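Local coordinates for protein putative methylase (Clostridium difficile, PDB 3LDU) that binds GTP and, judging by its family, is probably a methyltransferase that modifies guanine bases of ribosomal RNA, at residues A[46-55]-A[240-251]. Numbering follows the deposited sequence.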
ATOM      1  N   GLU A  46      16.607   2.677 -14.983  1.00 26.05           N
ATOM      2  CA  GLU A  46      16.799   3.944 -14.285  1.00 24.47           C
ATOM      3  C   GLU A  46      15.493   4.677 -13.992  1.00 27.12           C
ATOM      4  O   GLU A  46      15.477   5.639 -13.227  1.00 27.93           O
ATOM      5  CB  GLU A  46      17.767   4.866 -15.056  1.00 32.53           C
ATOM      6  CG  GLU A  46      17.187   5.441 -16.338  1.00 43.80           C
ATOM      7  CD  GLU A  46      17.581   4.658 -17.584  1.00 62.07           C
ATOM      8  OE1 GLU A  46      17.728   3.412 -17.498  1.00 58.61           O
ATOM      9  OE2 GLU A  46      17.743   5.298 -18.652  1.00 64.07           O
ATOM     10  N   PHE A  47      14.394   4.217 -14.596  1.00 25.42           N
ATOM     11  CA  PHE A  47      13.094   4.825 -14.361  1.00 24.70           C
ATOM     12  C   PHE A  47      12.403   4.210 -13.155  1.00 22.42           C
ATOM     13  O   PHE A  47      11.319   4.644 -12.768  1.00 24.88           O
ATOM     14  CB  PHE A  47      12.198   4.681 -15.597  1.00 26.07           C
ATOM     15  CG  PHE A  47      12.646   5.514 -16.771  1.00 29.68           C
ATOM     16  CD1 PHE A  47      12.169   6.802 -16.950  1.00 33.25           C
ATOM     17  CD2 PHE A  47      13.538   5.004 -17.695  1.00 33.94           C
ATOM     18  CE1 PHE A  47      12.571   7.568 -18.026  1.00 33.74           C
ATOM     19  CE2 PHE A  47      13.948   5.765 -18.774  1.00 42.85           C
ATOM     20  CZ  PHE A  47      13.463   7.050 -18.937  1.00 39.42           C
ATOM     21  N   GLY A  48      13.050   3.220 -12.545  1.00 25.02           N
ATOM     22  CA  GLY A  48      12.404   2.369 -11.557  1.00 26.03           C
ATOM     23  C   GLY A  48      11.949   3.068 -10.292  1.00 24.66           C
ATOM     24  O   GLY A  48      10.879   2.769  -9.749  1.00 21.37           O
ATOM     25  N   ILE A  49      12.752   3.999  -9.801  1.00 23.05           N
ATOM     26  CA  ILE A  49      12.409   4.664  -8.547  1.00 22.47           C
ATOM     27  C   ILE A  49      11.185   5.554  -8.752  1.00 24.93           C
ATOM     28  O   ILE A  49      10.212   5.499  -7.976  1.00 20.24           O
ATOM     29  CB  ILE A  49      13.595   5.471  -7.978  1.00 21.85           C
ATOM     30  CG1 ILE A  49      14.693   4.522  -7.490  1.00 20.21           C
ATOM     31  CG2 ILE A  49      13.125   6.338  -6.805  1.00 25.24           C
ATOM     32  CD1 ILE A  49      15.979   5.253  -7.020  1.00 22.94           C
ATOM     33  N   ALA A  50      11.222   6.355  -9.815  1.00 21.23           N
ATOM     34  CA  ALA A  50      10.115   7.242 -10.160  1.00 22.34           C
ATOM     35  C   ALA A  50       8.830   6.460 -10.465  1.00 24.04           C
ATOM     36  O   ALA A  50       7.751   6.754  -9.932  1.00 22.88           O
ATOM     37  CB  ALA A  50      10.499   8.134 -11.352  1.00 22.02           C
ATOM     38  N   LYS A  51       8.946   5.462 -11.335  1.00 21.09           N
ATOM     39  CA  LYS A  51       7.770   4.688 -11.746  1.00 20.24           C
ATOM     40  C   LYS A  51       7.158   3.897 -10.606  1.00 20.30           C
ATOM     41  O   LYS A  51       5.942   3.781 -10.531  1.00 18.54           O
ATOM     42  CB  LYS A  51       8.106   3.732 -12.897  1.00 27.64           C
ATOM     43  CG  LYS A  51       8.015   4.383 -14.277  1.00 34.57           C
ATOM     44  CD  LYS A  51       8.504   3.441 -15.371  1.00 38.55           C
ATOM     45  CE  LYS A  51       7.770   2.106 -15.344  1.00 44.13           C
ATOM     46  NZ  LYS A  51       8.228   1.213 -16.451  1.00 47.50           N
ATOM     47  N   SER A  52       7.995   3.340  -9.735  1.00 21.07           N
ATOM     48  CA  SER A  52       7.491   2.522  -8.620  1.00 23.44           C
ATOM     49  C   SER A  52       6.712   3.359  -7.615  1.00 19.91           C
ATOM     50  O   SER A  52       5.604   2.995  -7.214  1.00 19.59           O
ATOM     51  CB  SER A  52       8.643   1.784  -7.937  1.00 23.77           C
ATOM     52  OG  SER A  52       9.225   0.867  -8.844  1.00 23.40           O
ATOM     53  N   ASN A  53       7.275   4.491  -7.217  1.00 18.25           N
ATOM     54  CA  ASN A  53       6.561   5.426  -6.353  1.00 19.82           C
ATOM     55  C   ASN A  53       5.296   5.967  -7.014  1.00 21.70           C
ATOM     56  O   ASN A  53       4.266   6.142  -6.360  1.00 21.35           O
ATOM     57  CB  ASN A  53       7.481   6.597  -5.968  1.00 18.08           C
ATOM     58  CG  ASN A  53       8.430   6.228  -4.865  1.00 22.73           C
ATOM     59  OD1 ASN A  53       8.009   5.996  -3.733  1.00 18.41           O
ATOM     60  ND2 ASN A  53       9.723   6.157  -5.182  1.00 19.76           N
HETATM   61  N   MSE A  54       5.366   6.210  -8.318  1.00 21.57           N
HETATM   62  CA  MSE A  54       4.238   6.815  -9.028  1.00 21.87           C
HETATM   63  C   MSE A  54       3.052   5.864  -9.142  1.00 19.19           C
HETATM   64  O   MSE A  54       1.886   6.278  -9.005  1.00 23.21           O
HETATM   65  CB  MSE A  54       4.666   7.237 -10.431  1.00 26.71           C
HETATM   66  CG  MSE A  54       3.564   7.873 -11.271  1.00 28.48           C
HETATM   67 SE   MSE A  54       2.824   9.513 -10.488  0.60 33.83          SE
HETATM   68  CE  MSE A  54       4.407  10.310  -9.829  1.00 23.66           C
ATOM     69  N   TRP A  55       3.357   4.597  -9.409  1.00 20.93           N
ATOM     70  CA  TRP A  55       2.354   3.658  -9.902  1.00 21.16           C
ATOM     71  C   TRP A  55       1.931   2.552  -8.934  1.00 20.15           C
ATOM     72  O   TRP A  55       0.817   2.037  -9.046  1.00 21.28           O
ATOM     73  CB  TRP A  55       2.823   3.030 -11.228  1.00 22.53           C
ATOM     74  CG  TRP A  55       2.664   3.966 -12.397  1.00 21.27           C
ATOM     75  CD1 TRP A  55       3.650   4.694 -13.021  1.00 22.85           C
ATOM     76  CD2 TRP A  55       1.438   4.314 -13.037  1.00 23.50           C
ATOM     77  NE1 TRP A  55       3.098   5.453 -14.030  1.00 24.29           N
ATOM     78  CE2 TRP A  55       1.744   5.241 -14.059  1.00 21.41           C
ATOM     79  CE3 TRP A  55       0.101   3.927 -12.860  1.00 23.57           C
ATOM     80  CZ2 TRP A  55       0.767   5.778 -14.896  1.00 20.63           C
ATOM     81  CZ3 TRP A  55      -0.863   4.465 -13.682  1.00 25.38           C
ATOM     82  CH2 TRP A  55      -0.530   5.380 -14.689  1.00 24.44           C
ATOM     83  N   ILE A 240      14.006  12.401 -15.218  1.00 29.22           N
ATOM     84  CA  ILE A 240      13.308  11.120 -15.117  1.00 27.64           C
ATOM     85  C   ILE A 240      12.041  11.256 -14.284  1.00 32.63           C
ATOM     86  O   ILE A 240      10.958  10.884 -14.745  1.00 30.31           O
ATOM     87  CB  ILE A 240      14.217  10.017 -14.575  1.00 26.36           C
ATOM     88  CG1 ILE A 240      15.190   9.580 -15.672  1.00 32.04           C
ATOM     89  CG2 ILE A 240      13.396   8.822 -14.129  1.00 28.71           C
ATOM     90  CD1 ILE A 240      16.156   8.493 -15.251  1.00 37.69           C
ATOM     91  N   TRP A 241      12.161  11.813 -13.079  1.00 29.26           N
ATOM     92  CA  TRP A 241      10.975  12.043 -12.244  1.00 31.84           C
ATOM     93  C   TRP A 241       9.980  12.923 -12.988  1.00 31.19           C
ATOM     94  O   TRP A 241       8.769  12.702 -12.929  1.00 26.41           O
ATOM     95  CB  TRP A 241      11.342  12.683 -10.897  1.00 31.57           C
ATOM     96  CG  TRP A 241      11.309  11.721  -9.713  1.00 37.18           C
ATOM     97  CD1 TRP A 241      12.372  11.325  -8.937  1.00 44.36           C
ATOM     98  CD2 TRP A 241      10.156  11.053  -9.177  1.00 33.62           C
ATOM     99  NE1 TRP A 241      11.942  10.455  -7.953  1.00 38.97           N
ATOM    100  CE2 TRP A 241      10.591  10.269  -8.083  1.00 36.84           C
ATOM    101  CE3 TRP A 241       8.801  11.037  -9.519  1.00 41.80           C
ATOM    102  CZ2 TRP A 241       9.720   9.487  -7.333  1.00 39.38           C
ATOM    103  CZ3 TRP A 241       7.933  10.255  -8.769  1.00 44.08           C
ATOM    104  CH2 TRP A 241       8.398   9.491  -7.690  1.00 43.88           C
ATOM    105  N   TRP A 242      10.492  13.922 -13.707  1.00 31.21           N
ATOM    106  CA  TRP A 242       9.608  14.828 -14.423  1.00 32.97           C
ATOM    107  C   TRP A 242       8.826  14.126 -15.540  1.00 30.30           C
ATOM    108  O   TRP A 242       7.606  14.272 -15.638  1.00 33.76           O
ATOM    109  CB  TRP A 242      10.385  16.029 -14.979  1.00 33.48           C
ATOM    110  CG  TRP A 242       9.537  17.249 -14.991  1.00 49.69           C
ATOM    111  CD1 TRP A 242       9.218  18.037 -13.920  1.00 55.30           C
ATOM    112  CD2 TRP A 242       8.865  17.810 -16.120  1.00 54.44           C
ATOM    113  NE1 TRP A 242       8.394  19.064 -14.318  1.00 61.66           N
ATOM    114  CE2 TRP A 242       8.163  18.948 -15.664  1.00 60.58           C
ATOM    115  CE3 TRP A 242       8.791  17.466 -17.474  1.00 61.34           C
ATOM    116  CZ2 TRP A 242       7.400  19.743 -16.515  1.00 64.35           C
ATOM    117  CZ3 TRP A 242       8.033  18.260 -18.320  1.00 66.80           C
ATOM    118  CH2 TRP A 242       7.348  19.386 -17.837  1.00 68.08           C
ATOM    119  N   ASP A 243       9.533  13.360 -16.365  1.00 30.09           N
ATOM    120  CA  ASP A 243       8.911  12.640 -17.470  1.00 27.27           C
ATOM    121  C   ASP A 243       7.907  11.604 -16.960  1.00 26.24           C
ATOM    122  O   ASP A 243       6.856  11.397 -17.568  1.00 28.40           O
ATOM    123  CB  ASP A 243       9.973  11.966 -18.334  1.00 27.78           C
ATOM    124  CG  ASP A 243      10.775  12.968 -19.154  1.00 37.43           C
ATOM    125  OD1 ASP A 243      10.366  14.143 -19.208  1.00 37.44           O
ATOM    126  OD2 ASP A 243      11.798  12.577 -19.749  1.00 38.92           O
ATOM    127  N   VAL A 244       8.236  10.962 -15.843  1.00 25.69           N
ATOM    128  CA  VAL A 244       7.337   9.972 -15.244  1.00 26.95           C
ATOM    129  C   VAL A 244       6.030  10.598 -14.755  1.00 27.20           C
ATOM    130  O   VAL A 244       4.954  10.039 -14.964  1.00 26.65           O
ATOM    131  CB  VAL A 244       8.024   9.171 -14.120  1.00 26.85           C
ATOM    132  CG1 VAL A 244       6.986   8.393 -13.299  1.00 25.71           C
ATOM    133  CG2 VAL A 244       9.058   8.230 -14.715  1.00 27.84           C
ATOM    134  N   ARG A 245       6.108  11.759 -14.113  1.00 27.10           N
ATOM    135  CA  ARG A 245       4.880  12.465 -13.715  1.00 32.73           C
ATOM    136  C   ARG A 245       4.037  12.921 -14.897  1.00 31.69           C
ATOM    137  O   ARG A 245       2.812  12.792 -14.880  1.00 29.87           O
ATOM    138  CB  ARG A 245       5.193  13.691 -12.860  1.00 37.41           C
ATOM    139  CG  ARG A 245       5.476  13.371 -11.429  1.00 45.62           C
ATOM    140  CD  ARG A 245       5.192  14.559 -10.538  1.00 43.95           C
ATOM    141  NE  ARG A 245       5.697  14.287  -9.202  1.00 47.23           N
ATOM    142  CZ  ARG A 245       4.958  13.843  -8.194  1.00 41.60           C
ATOM    143  NH1 ARG A 245       3.651  13.643  -8.349  1.00 37.61           N
ATOM    144  NH2 ARG A 245       5.532  13.616  -7.023  1.00 43.24           N
ATOM    145  N   LYS A 246       4.684  13.507 -15.902  1.00 33.00           N
ATOM    146  CA  LYS A 246       3.961  13.960 -17.086  1.00 29.38           C
ATOM    147  C   LYS A 246       3.307  12.772 -17.799  1.00 28.53           C
ATOM    148  O   LYS A 246       2.176  12.866 -18.277  1.00 35.17           O
ATOM    149  CB  LYS A 246       4.891  14.700 -18.049  1.00 38.45           C
ATOM    150  CG  LYS A 246       4.150  15.539 -19.076  1.00 51.90           C
ATOM    151  CD  LYS A 246       3.463  16.740 -18.430  1.00 64.86           C
ATOM    152  CE  LYS A 246       4.479  17.762 -17.929  1.00 72.73           C
ATOM    153  NZ  LYS A 246       3.839  19.004 -17.406  1.00 74.86           N
ATOM    154  N   ASP A 247       4.042  11.665 -17.881  1.00 28.27           N
ATOM    155  CA  ASP A 247       3.549  10.442 -18.493  1.00 30.84           C
ATOM    156  C   ASP A 247       2.308   9.973 -17.742  1.00 30.93           C
ATOM    157  O   ASP A 247       1.307   9.600 -18.356  1.00 29.96           O
ATOM    158  CB  ASP A 247       4.631   9.357 -18.440  1.00 29.02           C
ATOM    159  CG  ASP A 247       4.165   8.030 -19.014  1.00 37.12           C
ATOM    160  OD1 ASP A 247       3.698   8.004 -20.170  1.00 37.64           O
ATOM    161  OD2 ASP A 247       4.284   7.008 -18.304  1.00 36.72           O
ATOM    162  N   ALA A 248       2.369  10.001 -16.412  1.00 24.02           N
ATOM    163  CA  ALA A 248       1.228   9.552 -15.611  1.00 28.43           C
ATOM    164  C   ALA A 248       0.009  10.433 -15.837  1.00 30.21           C
ATOM    165  O   ALA A 248      -1.112   9.933 -15.947  1.00 29.41           O
ATOM    166  CB  ALA A 248       1.578   9.476 -14.130  1.00 23.92           C
ATOM    167  N   PHE A 249       0.217  11.745 -15.921  1.00 25.02           N
ATOM    168  CA  PHE A 249      -0.903  12.637 -16.191  1.00 28.52           C
ATOM    169  C   PHE A 249      -1.572  12.298 -17.527  1.00 33.98           C
ATOM    170  O   PHE A 249      -2.806  12.266 -17.632  1.00 34.53           O
ATOM    171  CB  PHE A 249      -0.459  14.101 -16.163  1.00 37.61           C
ATOM    172  CG  PHE A 249      -1.569  15.061 -16.434  1.00 45.80           C
ATOM    173  CD1 PHE A 249      -2.507  15.344 -15.456  1.00 52.43           C
ATOM    174  CD2 PHE A 249      -1.686  15.673 -17.671  1.00 51.88           C
ATOM    175  CE1 PHE A 249      -3.541  16.226 -15.708  1.00 56.94           C
ATOM    176  CE2 PHE A 249      -2.718  16.556 -17.931  1.00 48.36           C
ATOM    177  CZ  PHE A 249      -3.646  16.833 -16.949  1.00 53.39           C
ATOM    178  N   ASN A 250      -0.748  12.024 -18.532  1.00 35.28           N
ATOM    179  CA  ASN A 250      -1.221  11.732 -19.882  1.00 38.91           C
ATOM    180  C   ASN A 250      -1.917  10.376 -19.994  1.00 41.16           C
ATOM    181  O   ASN A 250      -2.672  10.131 -20.940  1.00 37.21           O
ATOM    182  CB  ASN A 250      -0.059  11.805 -20.881  1.00 37.39           C
ATOM    183  CG  ASN A 250       0.456  13.226 -21.087  1.00 44.69           C
ATOM    184  OD1 ASN A 250       1.640  13.433 -21.353  1.00 50.11           O
ATOM    185  ND2 ASN A 250      -0.433  14.210 -20.969  1.00 43.41           N
ATOM    186  N   LYS A 251      -1.659   9.498 -19.029  1.00 36.35           N
ATOM    187  CA  LYS A 251      -2.225   8.152 -19.054  1.00 37.98           C
ATOM    188  C   LYS A 251      -3.605   8.078 -18.410  1.00 33.41           C
ATOM    189  O   LYS A 251      -4.269   7.050 -18.499  1.00 37.28           O
ATOM    190  CB  LYS A 251      -1.284   7.150 -18.387  1.00 34.89           C
ATOM    191  CG  LYS A 251       0.008   6.899 -19.150  1.00 46.31           C
ATOM    192  CD  LYS A 251       0.062   5.478 -19.692  1.00 54.29           C
ATOM    193  CE  LYS A 251       1.499   5.017 -19.936  1.00 52.37           C
ATOM    194  NZ  LYS A 251       2.131   5.636 -21.137  1.00 51.62           N
TER
HETATM  195  O   HOH W   1       4.438   7.203 -15.715  1.00 30.12           O
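A50 lies against the indole of W241, its CA over one face, 3.6 Å from the centroid of the six-membered ring and 10° off the normal, a CH-pi contact made where the A50 and W241 CA atoms, 5.3 Å apart, bring the two backbones nearest. The A50 CB also meets V244 CG2 at 3.7 Å. The same indole enters a hole formed by I49, A50, N53 and M54, with N53 CB and the M54 methyl at its edge. In return, selenomethionine M54 is a knob among W241, V244, R245 and A248, the helices interlocking with their N-to-C directions 35° apart. Its CG stands anti to the backbone N (chi1 180°) and the chain then bends twice, bringing CE to 3.7 Å from W241 CZ3 and over one face of the R245 guanidinium. At one end, I240 CG2 meets F47 CD1 at 3.7 Å; at the other, W55 CZ2 touches A248 CB at 3.9 Å. W55 NE1 donates to a water at 2.8 Å, which passes hydrogen bonds on to V244 O and D247 OD2. Outer partners fix the polar ends: R245 pairs with E231 and bonds R226 O, and N53 bonds T160 and T161. The F228 ring meets that of W241. The ferredoxin-like and methyltransferase regions meet here, away from the GTP pocket. With no direct hydrogen bond between the segments, mainly apolar packing and one water bridge join them; the fit depends on shape, while the polar groups of N53 and R245 bond outside the pair.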